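Local coordinates for protein thymine dioxygenase (Neurospora crassa, PDB 5C3Q) that probably hydroxylates thymine at its methyl group as a 2-oxoglutarate-dependent, non-haem iron dioxygenase, binding the metal, the cosubstrate and thymine in one pocket, at residues 13-18 with 43-48; 61-66 with 149-154; 88-93 with 133-138; 114-119 with 208-213; 264-269 with 316-321. All blocks are in the same frame, centred on the assembly; numbering follows the deposited sequence.

Interaction 1. Residues 13-18 with 43-48; sequences LVIPLI and QTAGFI
This is a buried, mostly apolar contact between two neighbouring parallel strands, 13-19 and 47-51, made where the chain leaves helix 28-44 and turns into the second of them. No direct hydrogen bond joins residues 13-18 to 43-48. I15 and I48 carry most of the contact, with A45 beside them. I15 CG2, anti to the backbone N (chi1 -59° for CG1), presses on the backbone of the other strand, 3.4 Å from F47 O, while CD1 runs alongside F47 and reaches F47 CB at 3.8 Å. Both side chains point the same way. P16 crosses I48 obliquely, with its CG 3.7 Å from I48 CG2. The A45 methyl is directed at strand 13-15; its CB sits 3.3 Å from V14 O and 4.0 Å from L13 CD1. Beside it a water bridges the strand to T44, donating to V14 O (2.8 Å) and T44 OG1 (2.6 Å). G46, with positive phi (81°), makes the turn from helix to strand. Beyond the pair, P16 and I18 take up backbone hydrogen bonds with Y49, and I48 packs against I38 and F42 of helix 28-44. The F47 ring meets metal ligand H273 edge to face; the nearest F47 side-chain atom lies about 6 Å from the nickel. Two parallel strands joined through a helix form a beta-alpha-beta crossover, here at the margin of the major sheet of the double-stranded beta-helix.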
# COMPACT_ATOMS: atom_id res chain seq x y z
N LEU A 13 9.00 16.05 -8.20
CA LEU A 13 8.14 14.87 -8.09
C LEU A 13 6.89 15.12 -8.91
O LEU A 13 6.10 16.01 -8.59
CB LEU A 13 7.75 14.60 -6.63
CG LEU A 13 6.82 13.41 -6.36
CD1 LEU A 13 7.51 12.08 -6.62
CD2 LEU A 13 6.30 13.45 -4.93
N VAL A 14 6.70 14.32 -9.96
CA VAL A 14 5.51 14.41 -10.80
C VAL A 14 4.76 13.08 -10.75
O VAL A 14 5.25 12.07 -11.26
CB VAL A 14 5.87 14.80 -12.25
CG1 VAL A 14 4.63 14.86 -13.13
CG2 VAL A 14 6.59 16.14 -12.27
N ILE A 15 3.60 13.08 -10.10
CA ILE A 15 2.77 11.88 -10.04
C ILE A 15 1.58 12.10 -10.97
O ILE A 15 0.74 12.97 -10.70
CB ILE A 15 2.27 11.60 -8.60
CG1 ILE A 15 3.47 11.43 -7.66
CG2 ILE A 15 1.37 10.38 -8.58
CD1 ILE A 15 3.12 11.32 -6.19
N PRO A 16 1.51 11.34 -12.07
CA PRO A 16 0.45 11.56 -13.05
C PRO A 16 -0.90 11.08 -12.56
O PRO A 16 -0.98 10.16 -11.73
CB PRO A 16 0.89 10.71 -14.25
CG PRO A 16 1.64 9.59 -13.63
CD PRO A 16 2.35 10.18 -12.44
N LEU A 17 -1.95 11.72 -13.08
CA LEU A 17 -3.32 11.29 -12.90
C LEU A 17 -3.72 10.62 -14.20
O LEU A 17 -3.64 11.23 -15.26
CB LEU A 17 -4.22 12.49 -12.64
CG LEU A 17 -5.73 12.24 -12.55
CD1 LEU A 17 -6.06 11.24 -11.46
CD2 LEU A 17 -6.45 13.56 -12.32
N ILE A 18 -4.13 9.36 -14.12
CA ILE A 18 -4.41 8.56 -15.31
C ILE A 18 -5.82 7.99 -15.23
O ILE A 18 -6.24 7.47 -14.19
CB ILE A 18 -3.36 7.44 -15.49
CG1 ILE A 18 -1.99 8.07 -15.76
CG2 ILE A 18 -3.74 6.52 -16.65
CD1 ILE A 18 -0.81 7.15 -15.57
N GLN A 43 8.18 4.38 -13.63
CA GLN A 43 9.62 4.49 -13.92
C GLN A 43 10.27 5.78 -13.41
O GLN A 43 11.49 5.87 -13.38
CB GLN A 43 9.87 4.38 -15.44
CG GLN A 43 9.62 3.00 -16.02
CD GLN A 43 9.79 2.97 -17.53
OE1 GLN A 43 9.58 3.96 -18.21
NE2 GLN A 43 10.16 1.81 -18.07
N THR A 44 9.46 6.77 -13.03
CA THR A 44 9.99 8.08 -12.66
C THR A 44 9.67 8.39 -11.20
O THR A 44 10.58 8.54 -10.38
CB THR A 44 9.44 9.17 -13.60
OG1 THR A 44 8.01 9.12 -13.64
CG2 THR A 44 9.99 8.98 -15.01
N ALA A 45 8.38 8.46 -10.87
CA ALA A 45 7.94 8.78 -9.51
C ALA A 45 7.76 7.55 -8.63
O ALA A 45 7.87 7.64 -7.41
CB ALA A 45 6.63 9.55 -9.56
N GLY A 46 7.47 6.40 -9.24
CA GLY A 46 7.14 5.19 -8.50
C GLY A 46 5.70 5.17 -8.02
O GLY A 46 5.26 4.18 -7.43
N PHE A 47 4.97 6.25 -8.31
CA PHE A 47 3.61 6.49 -7.84
C PHE A 47 2.77 7.01 -9.01
O PHE A 47 3.27 7.79 -9.83
CB PHE A 47 3.60 7.57 -6.76
CG PHE A 47 3.69 7.04 -5.35
CD1 PHE A 47 4.90 6.57 -4.84
CD2 PHE A 47 2.58 7.04 -4.53
CE1 PHE A 47 4.97 6.09 -3.54
CE2 PHE A 47 2.65 6.56 -3.23
CZ PHE A 47 3.85 6.09 -2.74
N ILE A 48 1.51 6.57 -9.09
CA ILE A 48 0.51 7.18 -9.97
C ILE A 48 -0.83 7.32 -9.23
O ILE A 48 -1.03 6.69 -8.19
CB ILE A 48 0.31 6.37 -11.27
CG1 ILE A 48 -0.28 4.98 -10.96
CG2 ILE A 48 1.63 6.24 -12.03
CD1 ILE A 48 -0.61 4.16 -12.19
O HOH W 1 6.33 11.10 -13.63

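Interaction 2. Residues 61-66 with 149-154; sequences EHVFNT and STMNNF
Helices 57-71 and 147-173 pass each other at 10.1 Å between the axes of segments 61-66 and 149-154, crossing obliquely, nearer antiparallel than parallel, with a signed angle of -133°. V63 is the central side chain and splits its two methyls. CG1, anti to the backbone N, sits over one face of the F154 ring in a CH-pi contact, 4.1 Å from the ring centroid, and faces the end of M151. CG2 slides past T150, 3.7 Å from T150 CG2. The M151 chain, bent at chi2 (-57°), brings CE against the first helix, 3.6 Å from V63 O and beside T66 CB. Such helix-on-helix packing covers the major sheet of the double-stranded beta-helix: V63 and F154 both rest on I291 of strand 284-295, and F154 meets F226 edge to face. On the solvent-exposed side, H62 NE2 donates to T150 OG1 (3.2 Å) along a bent path of 137°, the hydroxyl lying tilted from the imidazole plane. That hydroxyl has a further hydrogen bond to G146 O. T66 OG1 turns back over the H62 ring, 3.6 Å above its centre, and donates to H62 O (2.7 Å) from above the carbonyl plane. H62 O thus accepts both T66 OG1 and T66 N.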
# COMPACT_ATOMS: atom_id res chain seq x y z
N GLU A 61 -17.18 3.45 -0.65
CA GLU A 61 -17.73 4.18 0.49
C GLU A 61 -18.27 3.22 1.56
O GLU A 61 -18.02 3.39 2.75
CB GLU A 61 -18.84 5.12 0.02
CG GLU A 61 -19.17 6.25 0.98
CD GLU A 61 -20.24 7.18 0.44
OE1 GLU A 61 -20.29 7.41 -0.79
OE2 GLU A 61 -21.04 7.69 1.25
N HIS A 62 -18.99 2.19 1.11
CA HIS A 62 -19.50 1.13 1.98
C HIS A 62 -18.35 0.38 2.68
O HIS A 62 -18.42 0.12 3.88
CB HIS A 62 -20.37 0.16 1.18
CG HIS A 62 -20.82 -1.04 1.95
ND1 HIS A 62 -21.70 -0.95 3.01
CD2 HIS A 62 -20.53 -2.35 1.82
CE1 HIS A 62 -21.92 -2.16 3.50
NE2 HIS A 62 -21.23 -3.03 2.79
N VAL A 63 -17.31 0.05 1.93
CA VAL A 63 -16.14 -0.65 2.49
C VAL A 63 -15.49 0.19 3.60
O VAL A 63 -15.16 -0.34 4.66
CB VAL A 63 -15.12 -1.02 1.39
CG1 VAL A 63 -13.79 -1.46 1.98
CG2 VAL A 63 -15.69 -2.12 0.50
N PHE A 64 -15.32 1.49 3.35
CA PHE A 64 -14.79 2.41 4.37
C PHE A 64 -15.69 2.49 5.60
O PHE A 64 -15.19 2.49 6.73
CB PHE A 64 -14.58 3.82 3.79
CG PHE A 64 -13.21 4.02 3.20
CD1 PHE A 64 -12.90 3.56 1.93
CD2 PHE A 64 -12.23 4.69 3.92
CE1 PHE A 64 -11.64 3.74 1.39
CE2 PHE A 64 -10.96 4.87 3.39
CZ PHE A 64 -10.67 4.41 2.12
N ASN A 65 -17.00 2.58 5.40
CA ASN A 65 -17.95 2.56 6.51
C ASN A 65 -17.86 1.26 7.32
O ASN A 65 -17.93 1.28 8.55
CB ASN A 65 -19.39 2.74 6.01
CG ASN A 65 -19.68 4.15 5.51
OD1 ASN A 65 -19.15 5.13 6.04
ND2 ASN A 65 -20.55 4.26 4.51
N THR A 66 -17.71 0.15 6.62
CA THR A 66 -17.56 -1.16 7.25
C THR A 66 -16.26 -1.24 8.05
O THR A 66 -16.24 -1.79 9.16
CB THR A 66 -17.62 -2.29 6.20
OG1 THR A 66 -18.79 -2.12 5.39
CG2 THR A 66 -17.68 -3.66 6.86
N SER A 149 -18.18 -10.62 4.29
CA SER A 149 -18.62 -10.66 2.90
C SER A 149 -18.21 -9.40 2.13
O SER A 149 -17.85 -9.47 0.96
CB SER A 149 -20.14 -10.85 2.82
OG SER A 149 -20.81 -9.84 3.56
N THR A 150 -18.28 -8.26 2.81
CA THR A 150 -17.84 -6.99 2.24
C THR A 150 -16.34 -7.01 1.92
O THR A 150 -15.93 -6.67 0.81
CB THR A 150 -18.14 -5.82 3.20
OG1 THR A 150 -19.56 -5.69 3.36
CG2 THR A 150 -17.57 -4.51 2.69
N MET A 151 -15.53 -7.42 2.90
CA MET A 151 -14.08 -7.39 2.76
C MET A 151 -13.55 -8.44 1.78
O MET A 151 -12.59 -8.17 1.06
CB MET A 151 -13.40 -7.56 4.13
CG MET A 151 -13.64 -6.39 5.07
SD MET A 151 -13.09 -4.83 4.34
CE MET A 151 -13.98 -3.64 5.34
N ASN A 152 -14.17 -9.62 1.75
CA ASN A 152 -13.80 -10.64 0.76
C ASN A 152 -14.14 -10.20 -0.66
O ASN A 152 -13.36 -10.43 -1.59
CB ASN A 152 -14.48 -11.97 1.08
CG ASN A 152 -13.77 -12.74 2.18
OD1 ASN A 152 -12.60 -12.50 2.47
ND2 ASN A 152 -14.49 -13.67 2.79
N ASN A 153 -15.30 -9.57 -0.82
CA ASN A 153 -15.70 -8.97 -2.10
C ASN A 153 -14.68 -7.92 -2.53
O ASN A 153 -14.18 -7.95 -3.65
CB ASN A 153 -17.09 -8.35 -1.98
CG ASN A 153 -17.66 -7.88 -3.31
OD1 ASN A 153 -17.00 -7.95 -4.35
ND2 ASN A 153 -18.89 -7.39 -3.28
N PHE A 154 -14.35 -7.01 -1.62
CA PHE A 154 -13.36 -5.97 -1.90
C PHE A 154 -11.99 -6.57 -2.24
O PHE A 154 -11.34 -6.12 -3.18
CB PHE A 154 -13.25 -5.00 -0.72
CG PHE A 154 -12.45 -3.77 -1.03
CD1 PHE A 154 -12.92 -2.83 -1.94
CD2 PHE A 154 -11.23 -3.54 -0.41
CE1 PHE A 154 -12.19 -1.69 -2.22
CE2 PHE A 154 -10.49 -2.40 -0.69
CZ PHE A 154 -10.98 -1.47 -1.59

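Interaction 3. Residues 88-93 with 133-138; sequences ANRGYS and HPNPWP
R90 reaches out from just before strand 91-93 and lays its whole length across loop 133-138, the two backbones running nearly parallel. Its CB touches the P136 ring at CD (3.8 Å). CG, anti to the carbonyl carbon, begins an extended run to NE that passes the amide oxygen of N135; CD lies 3.1 Å from N135 OD1. NE then donates to the same OD1 at 3.0 Å, a weak bond because the angle is only 126°, although the oxygen sits at the guanidinium edge. H133 O lies over one face of the guanidinium, 3.1 Å above its plane, and makes no hydrogen bond to NE. NH1 passes 3.3 Å from H133 CB and bends back to its own segment, donating to A88 O (2.8 Å) on a carbonyl lone pair. NH2 forms a salt bridge with E130 and a hydrogen bond to R127 O. The buried arginine thus joins the lead-in to strand 91-93, an outermost strand extending the double-stranded beta-helix sheet, to the loop after strand 121-125. N89, beside it, donates through ND2 to thymine O2, so R90 probably helps to fix the backbone beside this thymine-binding residue. N135 ND2 bonds to G126 O and E128. P136, centre of an inverse gamma turn, sets its CG 3.6 Å from G91 CA. At the other end the H133 ring takes A88 CA over one face.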
# COMPACT_ATOMS: atom_id res chain seq x y z
N ALA A 88 1.94 -15.54 8.65
CA ALA A 88 0.49 -15.40 8.49
C ALA A 88 0.15 -14.00 7.97
O ALA A 88 -0.61 -13.85 7.00
CB ALA A 88 -0.22 -15.64 9.81
N ASN A 89 0.72 -12.99 8.63
CA ASN A 89 0.52 -11.58 8.27
C ASN A 89 -0.95 -11.17 8.22
O ASN A 89 -1.38 -10.46 7.31
CB ASN A 89 1.22 -11.27 6.94
CG ASN A 89 1.48 -9.78 6.75
OD1 ASN A 89 1.54 -9.02 7.71
ND2 ASN A 89 1.64 -9.37 5.50
N ARG A 90 -1.72 -11.64 9.19
CA ARG A 90 -3.17 -11.40 9.23
C ARG A 90 -3.60 -11.02 10.63
O ARG A 90 -3.09 -11.56 11.62
CB ARG A 90 -3.93 -12.66 8.80
CG ARG A 90 -3.86 -13.00 7.32
CD ARG A 90 -4.17 -14.48 7.12
NE ARG A 90 -4.42 -14.86 5.73
CZ ARG A 90 -3.50 -15.27 4.86
NH1 ARG A 90 -2.21 -15.32 5.18
NH2 ARG A 90 -3.87 -15.61 3.63
N GLY A 91 -4.56 -10.10 10.71
CA GLY A 91 -5.18 -9.75 11.98
C GLY A 91 -4.91 -8.34 12.45
O GLY A 91 -4.33 -7.52 11.73
N TYR A 92 -5.32 -8.08 13.69
CA TYR A 92 -5.34 -6.73 14.24
C TYR A 92 -4.01 -6.35 14.87
O TYR A 92 -3.39 -7.16 15.56
CB TYR A 92 -6.45 -6.61 15.29
CG TYR A 92 -6.44 -5.29 16.02
CD1 TYR A 92 -6.90 -4.13 15.40
CD2 TYR A 92 -5.96 -5.19 17.32
CE1 TYR A 92 -6.89 -2.91 16.06
CE2 TYR A 92 -5.94 -3.97 17.99
CZ TYR A 92 -6.41 -2.84 17.35
OH TYR A 92 -6.40 -1.63 18.00
N SER A 93 -3.59 -5.11 14.65
CA SER A 93 -2.37 -4.60 15.25
C SER A 93 -2.47 -3.12 15.61
O SER A 93 -3.15 -2.34 14.93
CB SER A 93 -1.19 -4.83 14.32
OG SER A 93 0.02 -4.53 14.98
N HIS A 133 -3.04 -20.69 6.80
CA HIS A 133 -3.10 -19.30 7.26
C HIS A 133 -4.51 -18.72 7.20
O HIS A 133 -4.79 -17.85 6.37
CB HIS A 133 -2.18 -18.41 6.41
CG HIS A 133 -0.75 -18.82 6.41
ND1 HIS A 133 -0.05 -19.07 7.57
CD2 HIS A 133 0.13 -18.99 5.40
CE1 HIS A 133 1.20 -19.39 7.27
NE2 HIS A 133 1.33 -19.35 5.96
N PRO A 134 -5.41 -19.18 8.08
CA PRO A 134 -6.78 -18.66 8.08
C PRO A 134 -6.88 -17.22 8.58
O PRO A 134 -6.13 -16.82 9.46
CB PRO A 134 -7.51 -19.60 9.03
CG PRO A 134 -6.45 -20.11 9.95
CD PRO A 134 -5.21 -20.21 9.12
N ASN A 135 -7.81 -16.45 8.02
CA ASN A 135 -8.07 -15.08 8.47
C ASN A 135 -8.78 -15.08 9.82
O ASN A 135 -9.78 -15.79 9.98
CB ASN A 135 -8.92 -14.32 7.45
CG ASN A 135 -8.15 -13.94 6.20
OD1 ASN A 135 -7.00 -13.50 6.28
ND2 ASN A 135 -8.78 -14.11 5.04
N PRO A 136 -8.29 -14.29 10.80
CA PRO A 136 -8.97 -14.21 12.09
C PRO A 136 -10.13 -13.21 12.05
O PRO A 136 -9.99 -12.06 12.48
CB PRO A 136 -7.87 -13.74 13.04
CG PRO A 136 -6.97 -12.92 12.17
CD PRO A 136 -7.04 -13.50 10.78
N TRP A 137 -11.27 -13.64 11.52
CA TRP A 137 -12.43 -12.77 11.38
C TRP A 137 -13.09 -12.53 12.74
O TRP A 137 -13.13 -13.45 13.56
CB TRP A 137 -13.47 -13.38 10.44
CG TRP A 137 -12.99 -13.56 9.03
CD1 TRP A 137 -12.62 -14.73 8.44
CD2 TRP A 137 -12.87 -12.55 8.03
NE1 TRP A 137 -12.26 -14.51 7.13
CE2 TRP A 137 -12.41 -13.17 6.85
CE3 TRP A 137 -13.10 -11.17 8.01
CZ2 TRP A 137 -12.17 -12.47 5.67
CZ3 TRP A 137 -12.87 -10.46 6.83
CH2 TRP A 137 -12.40 -11.12 5.68
N PRO A 138 -13.59 -11.31 12.98
CA PRO A 138 -14.31 -11.06 14.23
C PRO A 138 -15.73 -11.61 14.15
O PRO A 138 -16.21 -11.90 13.06
CB PRO A 138 -14.33 -9.53 14.30
CG PRO A 138 -14.37 -9.10 12.87
CD PRO A 138 -13.64 -10.15 12.08

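Interaction 4. Residues 114-119 with 208-213; sequences SAAPDI and PGQVRA
Q210 is at the middle of the contact. Its chain leaves with CG anti to the backbone N (chi1 176°) and bends at chi2, turning the amide toward residues 116-119. NE2 donates to P117 O at 2.9 Å; the acceptor lies in the amide plane, whereas the donor stands above the plane of the carbonyl. The same nitrogen also donates to V211 O of its own segment (3.3 Å), this time on a carbonyl lone pair. The I119 and Q210 side chains cross at about a right angle, with I119 CD1 3.5 Å from Q210 CD, while the A116 methyl faces Q210 OE1. I119 N makes a weak bond to V211 O, so this carbonyl is approached by backbone and side chain together. D118 runs alongside V211, its OD1 3.4 Å from V211 CG2, and its OD2 accepts from the backbone N of G214. Waters form the next shell: one donates to both P117 O and Q210 OE1, another accepts from V211 N (2.9 Å), and a third links I119 O to R212 NE, lying in plane at the guanidinium edge. Further out, N207 ND2 bonds to Q210 OE1, while P286 O and P197 O take R212 NH2. R212 and A213 both face V275 in a classic beta bulge, just ahead of metal ligands H216 and D218. The contact therefore ties the loop between helix 106-114 and strand 121-125 to the loop between helix 203-206 and strand 213-216, with I119 resting on V199 of strand 190-200 and V203 of helix 203-206.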
# COMPACT_ATOMS: atom_id res chain seq x y z
N SER A 114 12.00 8.27 25.09
CA SER A 114 11.55 9.40 24.27
C SER A 114 10.87 8.97 22.98
O SER A 114 10.35 9.82 22.24
CB SER A 114 12.74 10.31 23.95
OG SER A 114 13.78 9.58 23.31
N ALA A 115 10.85 7.67 22.69
CA ALA A 115 10.27 7.16 21.44
C ALA A 115 8.75 7.36 21.40
O ALA A 115 8.06 7.19 22.40
CB ALA A 115 10.60 5.69 21.25
N ALA A 116 8.26 7.74 20.22
CA ALA A 116 6.84 8.01 20.02
C ALA A 116 6.29 7.06 18.96
O ALA A 116 6.59 7.21 17.78
CB ALA A 116 6.65 9.45 19.58
N PRO A 117 5.49 6.06 19.37
CA PRO A 117 4.96 5.11 18.38
C PRO A 117 3.91 5.72 17.45
O PRO A 117 3.21 6.65 17.83
CB PRO A 117 4.34 4.00 19.24
CG PRO A 117 4.06 4.63 20.56
CD PRO A 117 5.08 5.72 20.75
N ASP A 118 3.83 5.20 16.23
CA ASP A 118 2.86 5.67 15.23
C ASP A 118 1.44 5.64 15.80
O ASP A 118 1.05 4.66 16.43
CB ASP A 118 2.93 4.80 13.97
CG ASP A 118 4.22 4.98 13.19
OD1 ASP A 118 5.04 5.85 13.55
OD2 ASP A 118 4.41 4.25 12.19
N ILE A 119 0.69 6.71 15.60
CA ILE A 119 -0.67 6.80 16.12
C ILE A 119 -1.63 6.22 15.07
O ILE A 119 -2.25 6.95 14.30
CB ILE A 119 -1.07 8.24 16.49
CG1 ILE A 119 -0.02 8.87 17.41
CG2 ILE A 119 -2.43 8.25 17.17
CD1 ILE A 119 -0.15 10.37 17.56
N PRO A 208 8.18 15.28 19.75
CA PRO A 208 8.81 15.62 18.46
C PRO A 208 9.28 14.37 17.72
O PRO A 208 9.82 13.44 18.33
CB PRO A 208 9.99 16.52 18.86
CG PRO A 208 10.22 16.29 20.31
CD PRO A 208 8.96 15.74 20.91
N GLY A 209 9.06 14.34 16.41
CA GLY A 209 9.31 13.15 15.60
C GLY A 209 8.09 12.25 15.45
O GLY A 209 8.12 11.28 14.69
N GLN A 210 7.02 12.57 16.17
CA GLN A 210 5.76 11.83 16.12
C GLN A 210 5.14 11.85 14.72
O GLN A 210 4.99 12.91 14.13
CB GLN A 210 4.77 12.47 17.10
CG GLN A 210 3.37 11.89 17.11
CD GLN A 210 3.30 10.60 17.89
OE1 GLN A 210 3.23 10.61 19.13
NE2 GLN A 210 3.33 9.47 17.19
N VAL A 211 4.76 10.68 14.21
CA VAL A 211 4.02 10.60 12.94
C VAL A 211 2.81 9.67 13.03
O VAL A 211 2.61 9.00 14.05
CB VAL A 211 4.92 10.19 11.75
CG1 VAL A 211 6.01 11.23 11.53
CG2 VAL A 211 5.54 8.81 11.97
N ARG A 212 2.01 9.64 11.97
CA ARG A 212 0.89 8.72 11.88
C ARG A 212 1.34 7.38 11.28
O ARG A 212 0.92 6.32 11.74
CB ARG A 212 -0.27 9.34 11.07
CG ARG A 212 -1.25 10.10 11.96
CD ARG A 212 -2.39 10.73 11.18
NE ARG A 212 -3.56 10.96 12.04
CZ ARG A 212 -4.62 11.69 11.71
NH1 ARG A 212 -4.71 12.30 10.53
NH2 ARG A 212 -5.61 11.82 12.58
N ALA A 213 2.21 7.44 10.27
CA ALA A 213 2.87 6.25 9.73
C ALA A 213 4.32 6.57 9.36
O ALA A 213 4.58 7.47 8.57
CB ALA A 213 2.13 5.72 8.51
O HOH W 2 5.63 8.11 15.24
O HOH W 3 2.96 8.24 20.03
O HOH W 4 -3.68 9.38 14.45

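Interaction 5. Residues 264-269 with 316-321; sequences SNDTIK and RKYEGI
The Y318 ring carries K317 CB over one face, 3.6 Å above its plane and offset toward the rim, and has the D266 carboxyl carbon in plane at its edge. The carboxylate stands almost upright to the ring, the two planes 82° apart. D266 OD2 is gripped twice: Y318 OH donates at 2.5 Å to its syn lone pair, and K317 NZ forms a salt bridge at 2.8 Å on the anti side. The lysine chain, bent at chi3 (70°), curls its ammonium round to that oxygen; the nearby positive charge probably helps keep the aspartate ionised. A water donates to D266 OD1 (2.7 Å) and, weakly, to Y318 OH. The second grip is N265, whose OD1 accepts K317 N at 2.9 Å, nearly straight (171°) and on a carbonyl lone pair, and a water that reaches Y318 N. N265 ND2 donates to E315 O, so its amide meets the backbone through both ends. Both residues sit on a type I' turn, S264 to T267, in which N265, first past helical geometry, makes a Schellman motif. The contact fastens the C-terminal end of helix 258-263 to the loop between strands 302-303 and 321-322, with Y318 packed on R262 of that helix.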
# COMPACT_ATOMS: atom_id res chain seq x y z
N SER A 264 12.03 -5.48 -11.96
CA SER A 264 12.21 -4.62 -13.13
C SER A 264 13.66 -4.20 -13.37
O SER A 264 13.93 -3.39 -14.26
CB SER A 264 11.34 -3.36 -12.96
OG SER A 264 11.90 -2.47 -12.01
N ASN A 265 14.58 -4.73 -12.57
CA ASN A 265 15.99 -4.35 -12.62
C ASN A 265 16.19 -2.86 -12.36
O ASN A 265 17.02 -2.21 -13.01
CB ASN A 265 16.61 -4.75 -13.96
CG ASN A 265 18.12 -4.87 -13.88
OD1 ASN A 265 18.64 -5.45 -12.93
ND2 ASN A 265 18.84 -4.30 -14.85
N ASP A 266 15.42 -2.33 -11.41
CA ASP A 266 15.38 -0.91 -11.06
C ASP A 266 14.99 0.05 -12.19
O ASP A 266 15.32 1.23 -12.13
CB ASP A 266 16.71 -0.47 -10.41
CG ASP A 266 16.91 -1.06 -9.03
OD1 ASP A 266 15.91 -1.42 -8.38
OD2 ASP A 266 18.07 -1.16 -8.59
N THR A 267 14.27 -0.43 -13.20
CA THR A 267 13.69 0.48 -14.19
C THR A 267 12.42 1.10 -13.61
O THR A 267 12.05 2.21 -13.97
CB THR A 267 13.41 -0.20 -15.54
OG1 THR A 267 12.56 -1.34 -15.35
CG2 THR A 267 14.70 -0.64 -16.20
N ILE A 268 11.77 0.37 -12.70
CA ILE A 268 10.62 0.88 -11.94
C ILE A 268 11.07 1.25 -10.53
O ILE A 268 11.86 0.53 -9.92
CB ILE A 268 9.47 -0.14 -11.93
CG1 ILE A 268 8.81 -0.18 -13.31
CG2 ILE A 268 8.45 0.21 -10.84
CD1 ILE A 268 7.83 -1.30 -13.54
N LYS A 269 10.55 2.37 -10.02
CA LYS A 269 10.97 2.91 -8.72
C LYS A 269 10.02 2.49 -7.60
O LYS A 269 8.81 2.48 -7.80
CB LYS A 269 11.02 4.45 -8.75
CG LYS A 269 11.69 5.06 -9.97
CD LYS A 269 13.16 4.69 -10.09
CE LYS A 269 13.77 5.31 -11.33
NZ LYS A 269 15.23 5.12 -11.43
N ARG A 316 22.15 -6.81 -15.20
CA ARG A 316 21.29 -7.35 -14.14
C ARG A 316 21.89 -7.11 -12.76
O ARG A 316 22.97 -7.61 -12.46
CB ARG A 316 21.10 -8.86 -14.31
CG ARG A 316 20.23 -9.27 -15.48
CD ARG A 316 19.75 -10.69 -15.27
NE ARG A 316 19.15 -11.27 -16.47
CZ ARG A 316 18.54 -12.46 -16.50
NH1 ARG A 316 18.45 -13.21 -15.41
NH2 ARG A 316 18.02 -12.90 -17.65
N LYS A 317 21.16 -6.37 -11.93
CA LYS A 317 21.68 -5.95 -10.63
C LYS A 317 21.48 -6.99 -9.52
O LYS A 317 22.19 -6.95 -8.52
CB LYS A 317 21.03 -4.62 -10.22
CG LYS A 317 21.37 -3.48 -11.16
CD LYS A 317 20.54 -2.23 -10.88
CE LYS A 317 20.93 -1.57 -9.57
NZ LYS A 317 20.47 -0.15 -9.52
N TYR A 318 20.53 -7.91 -9.70
CA TYR A 318 20.08 -8.77 -8.60
C TYR A 318 20.02 -10.25 -8.95
O TYR A 318 19.63 -10.63 -10.06
CB TYR A 318 18.69 -8.32 -8.13
CG TYR A 318 18.65 -6.86 -7.76
CD1 TYR A 318 19.31 -6.39 -6.63
CD2 TYR A 318 17.97 -5.93 -8.55
CE1 TYR A 318 19.29 -5.05 -6.28
CE2 TYR A 318 17.95 -4.59 -8.21
CZ TYR A 318 18.60 -4.15 -7.08
OH TYR A 318 18.59 -2.82 -6.73
N GLU A 319 20.40 -11.09 -7.98
CA GLU A 319 20.20 -12.53 -8.07
C GLU A 319 18.71 -12.82 -7.98
O GLU A 319 17.95 -12.06 -7.38
CB GLU A 319 20.91 -13.26 -6.92
CG GLU A 319 22.42 -13.21 -6.99
CD GLU A 319 23.10 -14.08 -5.94
OE1 GLU A 319 22.64 -15.22 -5.71
OE2 GLU A 319 24.10 -13.62 -5.34
N GLY A 320 18.29 -13.94 -8.57
CA GLY A 320 16.90 -14.38 -8.46
C GLY A 320 16.54 -14.70 -7.02
O GLY A 320 17.39 -15.15 -6.25
N ILE A 321 15.29 -14.45 -6.64
CA ILE A 321 14.80 -14.80 -5.31
C ILE A 321 13.37 -15.31 -5.37
O ILE A 321 12.61 -14.94 -6.26
CB ILE A 321 14.82 -13.60 -4.33
CG1 ILE A 321 14.27 -12.35 -5.00
CG2 ILE A 321 16.23 -13.36 -3.81
CD1 ILE A 321 13.76 -11.32 -4.03
O HOH W 5 18.35 -7.98 -11.75
O HOH W 6 15.75 -2.94 -6.10

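In the fold
Along the chain interaction 1 closes first and interaction 5 comes last; interaction 3 is nested inside the loop closed by interaction 2, and interaction 4 crosses both. Interactions 1 and 3 reach the same nine-stranded sheet, on opposite sides of the chain's centre, their own centres about 32 Å apart. Interactions 2 and 3 touch through W137, which packs on M151 and N152. Interactions 1 and 5, about 19 Å between centres, meet where K269 and T267 lie against Q43, T44 and G46. Interaction 4 stands apart, its nearest atoms about 8 Å from interaction 3. Together they join helices, edge strands and loops around the double-stranded beta-helix that holds metal, 2-oxoglutarate and thymine.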